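Local structure of D-aminopeptidase (Burkholderia sp. LK4, 5TZB) at residues 65-78 with 105-117. The protein is a beta-aminopeptidase of peptidase family S58, an Ntn hydrolase that probably removes N-terminal beta-amino acids from peptides. Numbering follows the deposited sequence.
Sequences TGVTVIEPRAGAAH and GLLTTPIAYTNTH
Ile70 lays its CD1 methyl obliquely against the phenol end of Tyr113, 4.0 Å from OH, while its CB packs beside CB of Ile111. The reach to the ring follows from the extended Ile70 chain, whose CG1 stands anti to the carbonyl carbon and CD1 trans beyond it (chi2 168°). The Tyr113 hydroxyl finds its hydrogen-bond partners outside the strand pair, in Leu217 O and Thr263 OG1. On the other face of the sheet, Ala112 CB sits 4.1 Å from Val69 CG1, with Val67 CG2 alongside. Between these two layers strands 65-71 and 111-115 run antiparallel: Thr68 with Tyr113 and Ile70 with Ile111 are hydrogen-bonded pairs, each closed by two nearly straight N-H...O bonds, and Val69 with Ala112 is the non-hydrogen-bonded pair between them. Strand 65-71 lies in the interior of a mixed sheet, with strand 48-56 at its other edge; Ile111 meets Leu302 and Phe304 of the second sheet, consistent with the two facing sheets of the alpha-beta-beta-alpha sandwich of Ntn-type hydrolases. Toward Thr65 and Asn115 side chains take over from the backbone. Thr114 OG1, turned anti to its own N (chi1 -171°), donates to Gly66 O at 2.8 Å. Asn115 ND2 gives a more bent bond to Thr65 OG1 (2.8 Å, 147° at the hydrogen), which lies tilted from the amide plane, while OD1 of the same amide accepts from His117 N in an Asx turn. At the opposite end the Glu71 carboxylate lies alongside the Pro110 ring, OE1 3.4 Å from CG, and Pro72 CB rests on Leu107 CD2. Beyond the loop that follows the strand, Ala77 CB presses against the Thr109 backbone, and a water in the plane of the His78 ring joins ND1 to Thr108 O.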
# COMPACT_ATOMS: atom_id res chain seq x y z
N THR C 65 -20.21 -3.34 27.33
CA THR C 65 -19.76 -2.74 26.08
C THR C 65 -20.16 -1.28 26.04
O THR C 65 -20.57 -0.71 27.05
CB THR C 65 -20.35 -3.49 24.85
OG1 THR C 65 -19.69 -3.06 23.66
CG2 THR C 65 -21.84 -3.26 24.73
N GLY C 66 -20.02 -0.66 24.87
CA GLY C 66 -20.39 0.73 24.72
C GLY C 66 -19.76 1.37 23.51
O GLY C 66 -19.32 0.70 22.58
N VAL C 67 -19.70 2.69 23.53
CA VAL C 67 -19.14 3.42 22.42
C VAL C 67 -18.41 4.66 22.93
O VAL C 67 -18.86 5.32 23.87
CB VAL C 67 -20.26 3.77 21.37
CG1 VAL C 67 -21.45 4.39 22.04
CG2 VAL C 67 -19.73 4.67 20.28
N THR C 68 -17.25 4.93 22.33
CA THR C 68 -16.49 6.15 22.59
C THR C 68 -16.44 7.00 21.33
O THR C 68 -16.25 6.47 20.24
CB THR C 68 -15.06 5.84 23.04
OG1 THR C 68 -15.10 5.16 24.29
CG2 THR C 68 -14.25 7.13 23.20
N VAL C 69 -16.63 8.32 21.48
CA VAL C 69 -16.54 9.20 20.32
C VAL C 69 -15.44 10.23 20.51
O VAL C 69 -15.16 10.68 21.62
CB VAL C 69 -17.87 9.94 20.02
CG1 VAL C 69 -18.94 8.96 19.59
CG2 VAL C 69 -18.32 10.72 21.21
N ILE C 70 -14.79 10.54 19.39
CA ILE C 70 -13.81 11.60 19.34
C ILE C 70 -14.31 12.62 18.34
O ILE C 70 -14.55 12.27 17.17
CB ILE C 70 -12.42 11.12 18.88
CG1 ILE C 70 -11.95 9.91 19.70
CG2 ILE C 70 -11.40 12.25 18.94
CD1 ILE C 70 -10.73 9.24 19.08
N GLU C 71 -14.47 13.86 18.79
CA GLU C 71 -14.75 14.96 17.87
C GLU C 71 -13.41 15.61 17.54
O GLU C 71 -12.69 16.02 18.45
CB GLU C 71 -15.71 15.99 18.47
CG GLU C 71 -17.10 15.47 18.78
CD GLU C 71 -18.00 15.38 17.55
OE1 GLU C 71 -17.51 15.54 16.40
OE2 GLU C 71 -19.22 15.18 17.73
N PRO C 72 -13.04 15.65 16.24
CA PRO C 72 -11.75 16.23 15.88
C PRO C 72 -11.70 17.76 16.00
O PRO C 72 -10.60 18.31 16.02
CB PRO C 72 -11.57 15.81 14.42
CG PRO C 72 -12.97 15.66 13.92
CD PRO C 72 -13.74 15.11 15.06
N ARG C 73 -12.85 18.43 16.04
CA ARG C 73 -12.93 19.90 16.07
C ARG C 73 -13.81 20.40 17.21
O ARG C 73 -14.55 19.64 17.82
CB ARG C 73 -13.47 20.45 14.74
CG ARG C 73 -12.63 20.16 13.51
CD ARG C 73 -11.37 21.02 13.46
NE ARG C 73 -10.74 20.98 12.15
CZ ARG C 73 -9.57 21.56 11.85
NH1 ARG C 73 -8.90 22.21 12.79
NH2 ARG C 73 -9.07 21.46 10.63
N ALA C 74 -13.72 21.71 17.48
CA ALA C 74 -14.58 22.32 18.49
C ALA C 74 -16.03 22.28 18.01
O ALA C 74 -16.95 22.16 18.82
CB ALA C 74 -14.15 23.77 18.77
N GLY C 75 -16.23 22.41 16.70
CA GLY C 75 -17.55 22.31 16.11
C GLY C 75 -17.70 21.10 15.21
O GLY C 75 -16.99 20.09 15.37
N ALA C 76 -18.60 21.20 14.24
CA ALA C 76 -18.89 20.08 13.36
C ALA C 76 -17.71 19.72 12.45
O ALA C 76 -17.14 20.58 11.78
CB ALA C 76 -20.12 20.39 12.53
N ALA C 77 -17.35 18.44 12.43
CA ALA C 77 -16.23 17.95 11.63
C ALA C 77 -16.45 18.18 10.13
O ALA C 77 -15.51 18.51 9.39
CB ALA C 77 -16.00 16.46 11.91
N HIS C 78 -17.69 18.01 9.68
CA HIS C 78 -18.01 18.19 8.27
C HIS C 78 -17.59 19.58 7.79
O HIS C 78 -17.11 19.73 6.67
CB HIS C 78 -19.51 17.98 8.00
CG HIS C 78 -19.88 18.16 6.55
ND1 HIS C 78 -19.70 17.16 5.60
CD2 HIS C 78 -20.36 19.23 5.88
CE1 HIS C 78 -20.08 17.62 4.42
NE2 HIS C 78 -20.48 18.87 4.56
N GLY C 105 -7.03 11.68 2.39
CA GLY C 105 -6.55 12.12 3.68
C GLY C 105 -7.43 13.17 4.36
O GLY C 105 -6.92 14.08 5.01
N LEU C 106 -8.74 13.02 4.23
CA LEU C 106 -9.66 13.99 4.82
C LEU C 106 -10.64 13.34 5.80
O LEU C 106 -11.53 12.58 5.41
CB LEU C 106 -10.44 14.72 3.72
CG LEU C 106 -9.64 15.75 2.90
CD1 LEU C 106 -10.42 16.23 1.64
CD2 LEU C 106 -9.24 16.93 3.76
N LEU C 107 -10.46 13.67 7.08
CA LEU C 107 -11.38 13.28 8.14
C LEU C 107 -12.48 14.32 8.18
O LEU C 107 -12.21 15.51 8.40
CB LEU C 107 -10.63 13.18 9.49
CG LEU C 107 -11.41 12.86 10.77
CD1 LEU C 107 -11.97 11.43 10.73
CD2 LEU C 107 -10.55 13.07 12.03
N THR C 108 -13.72 13.89 7.98
CA THR C 108 -14.83 14.82 7.81
C THR C 108 -15.97 14.52 8.77
O THR C 108 -17.06 15.06 8.62
CB THR C 108 -15.38 14.78 6.35
OG1 THR C 108 -15.88 13.47 6.06
CG2 THR C 108 -14.30 15.14 5.35
N THR C 109 -15.72 13.63 9.73
CA THR C 109 -16.73 13.14 10.65
C THR C 109 -16.13 12.96 12.04
O THR C 109 -14.92 13.03 12.19
CB THR C 109 -17.32 11.78 10.22
OG1 THR C 109 -16.26 10.80 10.21
CG2 THR C 109 -17.98 11.87 8.85
N PRO C 110 -16.98 12.69 13.04
CA PRO C 110 -16.38 12.17 14.28
C PRO C 110 -15.78 10.79 14.06
O PRO C 110 -16.03 10.14 13.04
CB PRO C 110 -17.56 12.06 15.25
CG PRO C 110 -18.65 12.85 14.65
CD PRO C 110 -18.43 12.93 13.18
N ILE C 111 -15.00 10.37 15.04
CA ILE C 111 -14.45 9.03 15.14
C ILE C 111 -15.11 8.32 16.30
O ILE C 111 -15.28 8.90 17.36
CB ILE C 111 -12.94 9.06 15.40
CG1 ILE C 111 -12.22 9.78 14.26
CG2 ILE C 111 -12.38 7.64 15.58
CD1 ILE C 111 -10.81 10.22 14.63
N ALA C 112 -15.46 7.05 16.10
CA ALA C 112 -16.07 6.28 17.17
C ALA C 112 -15.37 4.93 17.34
O ALA C 112 -14.87 4.34 16.38
CB ALA C 112 -17.55 6.11 16.92
N TYR C 113 -15.26 4.50 18.60
CA TYR C 113 -14.81 3.17 18.97
C TYR C 113 -15.97 2.36 19.52
O TYR C 113 -16.74 2.88 20.33
CB TYR C 113 -13.73 3.23 20.06
CG TYR C 113 -12.43 3.91 19.75
CD1 TYR C 113 -12.08 4.27 18.46
CD2 TYR C 113 -11.52 4.17 20.77
CE1 TYR C 113 -10.85 4.89 18.20
CE2 TYR C 113 -10.31 4.78 20.52
CZ TYR C 113 -9.98 5.14 19.25
OH TYR C 113 -8.77 5.74 19.02
N THR C 114 -16.10 1.09 19.15
CA THR C 114 -17.09 0.22 19.79
C THR C 114 -16.65 -1.25 19.68
O THR C 114 -15.48 -1.51 19.43
CB THR C 114 -18.49 0.44 19.19
OG1 THR C 114 -19.47 -0.26 19.97
CG2 THR C 114 -18.55 -0.01 17.74
N ASN C 115 -17.55 -2.20 19.90
CA ASN C 115 -17.20 -3.62 19.73
C ASN C 115 -17.41 -4.08 18.29
O ASN C 115 -18.08 -3.40 17.52
CB ASN C 115 -18.01 -4.50 20.68
CG ASN C 115 -19.48 -4.54 20.31
OD1 ASN C 115 -19.88 -5.25 19.38
ND2 ASN C 115 -20.31 -3.81 21.05
N THR C 116 -16.86 -5.25 17.94
CA THR C 116 -16.82 -5.74 16.56
C THR C 116 -18.19 -5.89 15.89
O THR C 116 -18.32 -5.66 14.69
CB THR C 116 -16.10 -7.10 16.46
OG1 THR C 116 -14.92 -7.09 17.29
CG2 THR C 116 -15.71 -7.38 15.01
N HIS C 117 -19.20 -6.29 16.65
CA HIS C 117 -20.50 -6.56 16.06
C HIS C 117 -21.45 -5.36 16.09
O HIS C 117 -22.60 -5.45 15.66
CB HIS C 117 -21.13 -7.77 16.74
CG HIS C 117 -20.43 -9.06 16.40
ND1 HIS C 117 -20.78 -10.27 16.94
CD2 HIS C 117 -19.40 -9.30 15.55
CE1 HIS C 117 -19.99 -11.21 16.45
NE2 HIS C 117 -19.14 -10.65 15.60
O HOH W 1 -19.26 14.52 6.95